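Local coordinates for protein fructose 1-phosphate kinase (Staphylococcus aureus, PDB 2JG5) that probably phosphorylates fructose 1-phosphate to fructose 1,6-bisphosphate with ATP, as a member of the pfkB family of sugar kinases, at residues 36-41 with 247-252. Residues are numbered along the deposited sequence; the frame is centred on the assembly and turned at random.
Sequences GGKGIN and SGDSTV
D249 extends its carboxylate between the side chains of K38 and N41, joining the N-terminal turns of two helices, 38-48 and 247-260, of the ribokinase-like (pfkB) fold. The sequence around it, GSGDS, carries the GxGD signature of this family; the aspartate of this motif serves as the general base in characterised relatives, and the place of D249 is consistent with that role.

Each carboxylate oxygen has its own partner. The lysine chain crosses the carboxylate at about a right angle and curves round OD1, bending at chi3 (73°) and again at chi4, which curls the ammonium back so that NZ reaches D249 OD1 at 2.8 Å, a salt bridge on the syn side of that oxygen but tilted out of the carboxylate plane. The aliphatic part packs against the same oxygen, K38 CG lying 3.3 Å from D249 OD1. K38 NZ is shared with D161 at the end of strand 157-161, so one cation bridges two acids.

N41, three residues on and nearly one turn along the same helix, gives a longer bond from ND2 to D249 OD2, 3.3 Å, on the anti side and likewise tilted from the plane; its amide plane is turned 67° from the carboxylate. A neutral amide suits this place, since it donates without adding another charge. The two donors together would limit rotation of the carboxylate. At the N-cap, a CB on G37 would press against the carbonyl O of G36, which explains the glycine, and G37 O accepts N41 N at 2.9 Å.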
loop_
_atom_site.group_PDB
_atom_site.type_symbol
_atom_site.label_atom_id
_atom_site.label_comp_id
_atom_site.label_asym_id
_atom_site.label_seq_id
_atom_site.Cartn_x
_atom_site.Cartn_y
_atom_site.Cartn_z
ATOM N N GLY A 36 -6.051 9.505 5.222
ATOM C CA GLY A 36 -5.389 10.709 5.718
ATOM C C GLY A 36 -5.384 11.865 4.739
ATOM O O GLY A 36 -5.765 11.723 3.580
ATOM N N GLY A 37 -4.913 13.012 5.218
ATOM C CA GLY A 37 -4.930 14.255 4.470
ATOM C C GLY A 37 -5.624 15.290 5.320
ATOM O O GLY A 37 -6.531 14.964 6.090
ATOM N N LYS A 38 -5.205 16.543 5.181
ATOM C CA LYS A 38 -5.680 17.609 6.076
ATOM C C LYS A 38 -7.194 17.831 5.969
ATOM O O LYS A 38 -7.910 17.700 6.963
ATOM C CB LYS A 38 -4.876 18.905 5.876
ATOM C CG LYS A 38 -3.467 18.835 6.481
ATOM C CD LYS A 38 -2.638 20.104 6.255
ATOM C CE LYS A 38 -3.117 21.274 7.116
ATOM N NZ LYS A 38 -2.921 21.052 8.584
ATOM N N GLY A 39 -7.674 18.122 4.759
ATOM C CA GLY A 39 -9.105 18.308 4.520
ATOM C C GLY A 39 -9.935 17.104 4.925
ATOM O O GLY A 39 -11.026 17.250 5.473
ATOM N N ILE A 40 -9.401 15.909 4.692
ATOM C CA ILE A 40 -10.065 14.674 5.122
ATOM C C ILE A 40 -10.206 14.624 6.647
ATOM O O ILE A 40 -11.279 14.293 7.173
ATOM C CB ILE A 40 -9.351 13.428 4.574
ATOM C CG1 ILE A 40 -9.604 13.309 3.070
ATOM C CG2 ILE A 40 -9.813 12.155 5.298
ATOM C CD1 ILE A 40 -8.822 12.158 2.418
ATOM N N ASN A 41 -9.130 14.977 7.348
ATOM C CA ASN A 41 -9.139 15.019 8.802
ATOM C C ASN A 41 -10.157 16.050 9.311
ATOM O O ASN A 41 -10.891 15.789 10.264
ATOM C CB ASN A 41 -7.731 15.301 9.344
ATOM C CG ASN A 41 -6.845 14.043 9.407
ATOM O OD1 ASN A 41 -7.240 12.940 8.995
ATOM N ND2 ASN A 41 -5.640 14.209 9.945
ATOM N N SER A 247 -4.032 17.650 14.904
ATOM C CA SER A 247 -4.541 18.638 15.875
ATOM C C SER A 247 -4.816 20.012 15.272
ATOM O O SER A 247 -5.787 20.684 15.650
ATOM C CB SER A 247 -3.637 18.748 17.111
ATOM O OG SER A 247 -2.289 19.034 16.779
ATOM N N GLY A 248 -3.978 20.423 14.325
ATOM C CA GLY A 248 -4.232 21.645 13.566
ATOM C C GLY A 248 -5.519 21.531 12.766
ATOM O O GLY A 248 -6.317 22.470 12.715
ATOM N N ASP A 249 -5.703 20.367 12.144
ATOM C CA ASP A 249 -6.919 20.014 11.412
ATOM C C ASP A 249 -8.147 20.022 12.301
ATOM O O ASP A 249 -9.202 20.495 11.901
ATOM C CB ASP A 249 -6.770 18.623 10.785
ATOM C CG ASP A 249 -5.558 18.513 9.867
ATOM O OD1 ASP A 249 -5.214 19.509 9.201
ATOM O OD2 ASP A 249 -4.958 17.421 9.815
ATOM N N SER A 250 -7.998 19.471 13.498
ATOM C CA SER A 250 -9.073 19.374 14.475
ATOM C C SER A 250 -9.483 20.738 15.005
ATOM O O SER A 250 -10.663 20.983 15.239
ATOM C CB SER A 250 -8.642 18.473 15.629
ATOM O OG SER A 250 -8.360 17.171 15.159
ATOM N N THR A 251 -8.500 21.618 15.182
ATOM C CA THR A 251 -8.731 23.013 15.542
ATOM C C THR A 251 -9.568 23.697 14.452
ATOM O O THR A 251 -10.576 24.349 14.755
ATOM C CB THR A 251 -7.394 23.765 15.741
ATOM O OG1 THR A 251 -6.615 23.100 16.750
ATOM C CG2 THR A 251 -7.619 25.228 16.164
ATOM N N VAL A 252 -9.154 23.540 13.193
ATOM C CA VAL A 252 -9.896 24.118 12.080
ATOM C C VAL A 252 -11.335 23.578 12.054
ATOM O O VAL A 252 -12.271 24.352 11.968
ATOM C CB VAL A 252 -9.192 23.883 10.729
ATOM C CG1 VAL A 252 -10.172 24.125 9.556
ATOM C CG2 VAL A 252 -7.961 24.757 10.603
#